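Beta-galactosidase (Trichoderma reesei, PDB 3OG2) probably hydrolyses terminal non-reducing beta-D-galactose residues from beta-D-galactosides, as a glycoside hydrolase of family 35. Local coordinates at residues L33-E38 against G108-A113. Numbering follows the deposited sequence.
Sequences LFVHGE and GIYLLA
Y110 reaches V35 and H36 with the hydroxyl end of its ring, where the hairpin that leads into the family 35 TIM barrel packs beside the N-terminal end of barrel strand 110-116. The hairpin is formed by strands 33-35 and 38-47, the latter also a barrel strand, while Y110 opens strand 110-116. V35 CG1 comes to the phenol end obliquely to the ring, 4.1 Å from Y110 OH, with Y110 CZ scarcely farther. H36 meets the same oxygen at the edge of its imidazole, near the ring plane, with CD2 4.1 Å from Y110 OH. No hydrogen bond crosses between the segments, and the contact is small and loose, burying 84 Å² in all.

Side-chain length spans the gap, since the CA atoms of V35 and Y110 are 10.1 Å apart. With chi1 at 175°, V35 turns CG1 rather than CG2 to the phenol. The tyrosine ring is also stacked with that of Y572, from a later part of the chain, and its side chain touches I166. Backbone bonds with N71 and V73 tie Y110 to the neighbouring barrel strand 72-76 and the residues leading into it.

Behind these residues, a Schellman motif at G108 ends helix 98-107 and leads the chain into the strand. On the hairpin side a type I' turn runs from V35 to E38, with positive phi at H36 and G37. It is closed by two backbone bonds: V35 N to E38 O at 2.9 Å, and E38 N to V35 O at 3.0 Å.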
loop_
_atom_site.group_PDB
_atom_site.type_symbol
_atom_site.label_atom_id
_atom_site.label_comp_id
_atom_site.label_asym_id
_atom_site.label_seq_id
_atom_site.Cartn_x
_atom_site.Cartn_y
_atom_site.Cartn_z
ATOM N N LEU A 33 -5.490 22.706 -6.942
ATOM C CA LEU A 33 -4.252 23.233 -6.381
ATOM C C LEU A 33 -3.465 23.979 -7.423
ATOM O O LEU A 33 -3.555 23.741 -8.641
ATOM C CB LEU A 33 -3.496 21.988 -5.850
ATOM C CG LEU A 33 -2.720 22.144 -4.591
ATOM C CD1 LEU A 33 -3.692 22.367 -3.417
ATOM C CD2 LEU A 33 -1.856 20.945 -4.339
ATOM N N PHE A 34 -2.623 24.862 -6.941
ATOM C CA PHE A 34 -1.555 25.486 -7.717
ATOM C C PHE A 34 -0.240 25.201 -7.017
ATOM O O PHE A 34 -0.164 25.368 -5.769
ATOM C CB PHE A 34 -1.735 27.000 -7.787
ATOM C CG PHE A 34 -2.919 27.571 -8.539
ATOM C CD1 PHE A 34 -4.205 27.383 -8.074
ATOM C CD2 PHE A 34 -2.727 28.300 -9.713
ATOM C CE1 PHE A 34 -5.321 27.892 -8.741
ATOM C CE2 PHE A 34 -3.853 28.859 -10.333
ATOM C CZ PHE A 34 -5.122 28.713 -9.842
ATOM N N VAL A 35 0.768 24.788 -7.752
ATOM C CA VAL A 35 2.089 24.565 -7.204
ATOM C C VAL A 35 3.041 25.483 -7.973
ATOM O O VAL A 35 3.121 25.383 -9.214
ATOM C CB VAL A 35 2.477 23.058 -7.286
ATOM C CG1 VAL A 35 3.951 22.905 -6.808
ATOM C CG2 VAL A 35 1.551 22.158 -6.498
ATOM N N HIS A 36 3.731 26.388 -7.274
ATOM C CA HIS A 36 4.558 27.394 -7.918
ATOM C C HIS A 36 3.737 28.135 -8.987
ATOM O O HIS A 36 4.259 28.514 -10.030
ATOM C CB HIS A 36 5.813 26.779 -8.525
ATOM C CG HIS A 36 6.801 26.167 -7.582
ATOM N ND1 HIS A 36 7.463 26.927 -6.636
ATOM C CD2 HIS A 36 7.300 24.923 -7.381
ATOM C CE1 HIS A 36 8.307 26.184 -5.916
ATOM N NE2 HIS A 36 8.225 24.950 -6.356
ATOM N N GLY A 37 2.447 28.382 -8.709
ATOM C CA GLY A 37 1.664 29.219 -9.616
ATOM C C GLY A 37 1.076 28.431 -10.767
ATOM O O GLY A 37 0.360 29.067 -11.582
ATOM N N GLU A 38 1.289 27.137 -10.869
ATOM C CA GLU A 38 0.829 26.331 -11.978
ATOM C C GLU A 38 -0.355 25.495 -11.514
ATOM O O GLU A 38 -0.206 24.758 -10.522
ATOM C CB GLU A 38 1.967 25.378 -12.438
ATOM C CG GLU A 38 1.533 24.492 -13.602
ATOM C CD GLU A 38 2.516 23.406 -13.979
ATOM O OE1 GLU A 38 3.502 23.133 -13.265
ATOM O OE2 GLU A 38 2.314 22.811 -15.078
ATOM N N GLY A 108 11.219 13.175 -8.528
ATOM C CA GLY A 108 10.356 14.242 -8.963
ATOM C C GLY A 108 8.905 14.023 -8.538
ATOM O O GLY A 108 8.005 14.300 -9.338
ATOM N N ILE A 109 8.690 13.608 -7.321
ATOM C CA ILE A 109 7.375 13.344 -6.725
ATOM C C ILE A 109 7.177 14.255 -5.540
ATOM O O ILE A 109 8.109 14.453 -4.738
ATOM C CB ILE A 109 7.320 11.840 -6.311
ATOM C CG1 ILE A 109 7.265 10.970 -7.566
ATOM C CG2 ILE A 109 6.219 11.524 -5.281
ATOM C CD1 ILE A 109 5.947 11.070 -8.303
ATOM N N TYR A 110 5.972 14.826 -5.427
ATOM C CA TYR A 110 5.598 15.600 -4.240
ATOM C C TYR A 110 4.900 14.664 -3.242
ATOM O O TYR A 110 4.508 13.544 -3.598
ATOM C CB TYR A 110 4.701 16.765 -4.625
ATOM C CG TYR A 110 5.422 17.820 -5.425
ATOM C CD1 TYR A 110 6.467 18.520 -4.827
ATOM C CD2 TYR A 110 5.056 18.139 -6.720
ATOM C CE1 TYR A 110 7.171 19.541 -5.520
ATOM C CE2 TYR A 110 5.735 19.139 -7.403
ATOM C CZ TYR A 110 6.756 19.819 -6.800
ATOM O OH TYR A 110 7.450 20.804 -7.532
ATOM N N LEU A 111 4.757 15.133 -1.988
ATOM C CA LEU A 111 4.200 14.272 -0.953
ATOM C C LEU A 111 3.071 14.938 -0.177
ATOM O O LEU A 111 3.126 16.147 0.158
ATOM C CB LEU A 111 5.296 13.914 0.073
ATOM C CG LEU A 111 6.457 13.057 -0.476
ATOM C CD1 LEU A 111 7.529 12.901 0.615
ATOM C CD2 LEU A 111 6.003 11.732 -1.011
ATOM N N LEU A 112 2.078 14.102 0.126
ATOM C CA LEU A 112 1.009 14.382 1.094
ATOM C C LEU A 112 1.358 13.608 2.358
ATOM O O LEU A 112 1.355 12.377 2.340
ATOM C CB LEU A 112 -0.332 13.958 0.491
ATOM C CG LEU A 112 -1.474 13.759 1.505
ATOM C CD1 LEU A 112 -1.700 14.950 2.436
ATOM C CD2 LEU A 112 -2.782 13.441 0.766
ATOM N N ALA A 113 1.694 14.334 3.429
ATOM C CA ALA A 113 2.108 13.711 4.684
ATOM C C ALA A 113 0.909 13.513 5.597
ATOM O O ALA A 113 0.168 14.482 5.817
ATOM C CB ALA A 113 3.131 14.625 5.382
#